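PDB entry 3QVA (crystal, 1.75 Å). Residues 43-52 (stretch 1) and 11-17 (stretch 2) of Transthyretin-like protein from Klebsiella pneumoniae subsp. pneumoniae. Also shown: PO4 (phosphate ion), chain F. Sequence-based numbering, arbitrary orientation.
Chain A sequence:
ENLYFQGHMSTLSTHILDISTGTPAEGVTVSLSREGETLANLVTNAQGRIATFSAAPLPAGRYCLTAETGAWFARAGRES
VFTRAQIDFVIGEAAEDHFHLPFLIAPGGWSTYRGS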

# COMPACT_ATOMS: atom_id res chain seq x y z
N VAL A 43 -7.08 14.13 -17.47
CA VAL A 43 -7.83 12.89 -17.26
C VAL A 43 -6.99 11.69 -17.67
O VAL A 43 -6.31 11.72 -18.70
CB VAL A 43 -9.19 12.89 -18.02
CG1 VAL A 43 -10.04 11.70 -17.61
CG2 VAL A 43 -9.95 14.15 -17.75
N THR A 44 -7.02 10.62 -16.87
CA THR A 44 -6.27 9.42 -17.19
C THR A 44 -6.82 8.77 -18.45
O THR A 44 -8.03 8.73 -18.66
CB THR A 44 -6.30 8.39 -16.05
OG1 THR A 44 -7.66 8.06 -15.74
CG2 THR A 44 -5.58 8.94 -14.81
N ASN A 45 -5.91 8.26 -19.27
CA ASN A 45 -6.29 7.53 -20.49
C ASN A 45 -6.66 6.06 -20.21
O ASN A 45 -6.78 5.65 -19.06
CB ASN A 45 -5.20 7.66 -21.55
CG ASN A 45 -3.87 7.04 -21.13
OD1 ASN A 45 -3.83 6.16 -20.26
ND2 ASN A 45 -2.79 7.50 -21.74
N ALA A 46 -6.83 5.28 -21.28
CA ALA A 46 -7.19 3.86 -21.17
C ALA A 46 -6.17 3.02 -20.39
O ALA A 46 -6.52 1.97 -19.84
CB ALA A 46 -7.43 3.27 -22.56
N GLN A 47 -4.92 3.47 -20.34
CA GLN A 47 -3.87 2.79 -19.57
C GLN A 47 -3.74 3.36 -18.15
O GLN A 47 -2.83 2.98 -17.41
CB GLN A 47 -2.52 2.87 -20.29
CG GLN A 47 -2.38 1.89 -21.46
N GLY A 48 -4.66 4.25 -17.79
CA GLY A 48 -4.69 4.85 -16.45
C GLY A 48 -3.65 5.93 -16.28
O GLY A 48 -3.32 6.31 -15.15
N ARG A 49 -3.14 6.46 -17.39
CA ARG A 49 -1.95 7.32 -17.35
C ARG A 49 -2.19 8.77 -17.77
O ARG A 49 -3.10 9.06 -18.55
CB ARG A 49 -0.83 6.72 -18.21
CG ARG A 49 -0.26 5.42 -17.64
CD ARG A 49 0.81 4.86 -18.54
NE ARG A 49 1.28 3.55 -18.08
CZ ARG A 49 2.26 3.36 -17.20
NH1 ARG A 49 2.88 4.39 -16.65
NH2 ARG A 49 2.61 2.12 -16.86
N ILE A 50 -1.38 9.66 -17.20
CA ILE A 50 -1.23 11.02 -17.68
C ILE A 50 0.27 11.22 -17.85
O ILE A 50 1.02 11.18 -16.87
CB ILE A 50 -1.84 12.08 -16.72
CG1 ILE A 50 -3.36 11.92 -16.63
CG2 ILE A 50 -1.48 13.50 -17.18
CD1 ILE A 50 -3.98 12.64 -15.44
N ALA A 51 0.71 11.41 -19.10
CA ALA A 51 2.14 11.44 -19.42
C ALA A 51 2.88 12.66 -18.90
O ALA A 51 4.05 12.57 -18.53
CB ALA A 51 2.36 11.27 -20.92
N THR A 52 2.20 13.81 -18.89
CA THR A 52 2.78 15.07 -18.43
C THR A 52 1.71 16.06 -17.98
O THR A 52 0.59 16.05 -18.51
CB THR A 52 3.71 15.70 -19.51
OG1 THR A 52 4.39 16.84 -18.96
CG2 THR A 52 2.90 16.12 -20.76
P PO4 F . 5.52 0.73 -14.01
O1 PO4 F . 6.43 1.92 -13.86
O2 PO4 F . 5.74 -0.21 -12.84
O3 PO4 F . 4.09 1.21 -14.02
O4 PO4 F . 5.82 0.02 -15.32
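Stretch 2, residues 11-17: TLSTHIL

Stretch 2 runs antiparallel to the short strand R49-I50, as the register shows: its numbering rises from S13 to I16 while the nearest CA partners fall from T52 to G48. From L12 to L17 it is extended, with phi between -118° and -149° up to I16 and psi between 123° and 168°. T11 precedes the strand. At L12, water 1 bridges the segments, accepting from L12 N (2.7 Å) and donating to T52 OG1 (2.8 Å), while T52 CA makes a CA-H...O contact with L12 O at 3.2 Å. S13 places its CB 3.3 Å from A51 O. T14 forms the hydrogen-bonded pair with I50: T14 N to I50 O and I50 N to T14 O both measure 3.1 Å, with N-H...O angles of 163° and 169°. Their side chains share one face, T14 CG2 lying 4.1 Å from I50 CB. H15 faces R49 in the non-hydrogen-bonded pair, CA to CA 4.3 Å, on the other face. There the R49 guanidinium stacks flat on the imidazole, centres 3.8 Å apart and planes at 13°; R49 NH2 also bonds weakly to phosphate O3 (3.3 Å). I16 N donates to G48 O at 2.7 Å, and I16 CD1 meets T44 CG2 at 4.0 Å. L17 makes no contact with stretch 1.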

# COMPACT_ATOMS: atom_id res chain seq x y z
N THR A 11 9.82 17.07 -14.93
CA THR A 11 8.51 16.72 -15.47
C THR A 11 7.74 15.85 -14.48
O THR A 11 8.32 15.23 -13.59
CB THR A 11 8.64 15.97 -16.82
OG1 THR A 11 9.64 14.96 -16.70
CG2 THR A 11 9.01 16.93 -17.94
N LEU A 12 6.42 15.82 -14.64
CA LEU A 12 5.56 15.07 -13.73
C LEU A 12 4.59 14.17 -14.49
O LEU A 12 3.92 14.62 -15.42
CB LEU A 12 4.79 16.02 -12.81
CG LEU A 12 3.77 15.43 -11.84
CD1 LEU A 12 4.45 14.57 -10.77
CD2 LEU A 12 2.96 16.54 -11.19
N SER A 13 4.51 12.92 -14.07
CA SER A 13 3.54 11.99 -14.63
C SER A 13 2.83 11.20 -13.53
O SER A 13 3.30 11.14 -12.39
CB SER A 13 4.22 11.02 -15.60
OG SER A 13 5.20 10.23 -14.94
N THR A 14 1.69 10.63 -13.89
CA THR A 14 1.01 9.70 -12.98
C THR A 14 0.43 8.50 -13.71
O THR A 14 0.36 8.47 -14.95
CB THR A 14 -0.06 10.40 -12.09
OG1 THR A 14 -0.41 9.54 -10.99
CG2 THR A 14 -1.31 10.74 -12.88
N HIS A 15 0.04 7.52 -12.92
CA HIS A 15 -0.55 6.29 -13.38
C HIS A 15 -1.49 5.89 -12.26
O HIS A 15 -1.10 5.89 -11.09
CB HIS A 15 0.56 5.25 -13.57
CG HIS A 15 0.09 3.91 -14.06
ND1 HIS A 15 0.79 2.75 -13.81
CD2 HIS A 15 -0.99 3.55 -14.78
CE1 HIS A 15 0.15 1.73 -14.36
NE2 HIS A 15 -0.93 2.19 -14.96
N ILE A 16 -2.75 5.60 -12.59
CA ILE A 16 -3.72 5.22 -11.57
C ILE A 16 -4.22 3.82 -11.85
O ILE A 16 -4.73 3.53 -12.93
CB ILE A 16 -4.90 6.23 -11.47
CG1 ILE A 16 -4.36 7.66 -11.26
CG2 ILE A 16 -5.84 5.83 -10.34
CD1 ILE A 16 -5.42 8.69 -10.86
N LEU A 17 -4.05 2.94 -10.87
CA LEU A 17 -4.53 1.58 -10.96
C LEU A 17 -5.61 1.34 -9.93
O LEU A 17 -5.45 1.70 -8.76
CB LEU A 17 -3.37 0.62 -10.72
CG LEU A 17 -2.33 0.59 -11.84
CD1 LEU A 17 -0.98 0.28 -11.28
CD2 LEU A 17 -2.73 -0.41 -12.94
O HOH W 1 5.17 17.57 -16.33
O HOH W 2 2.31 7.35 -16.70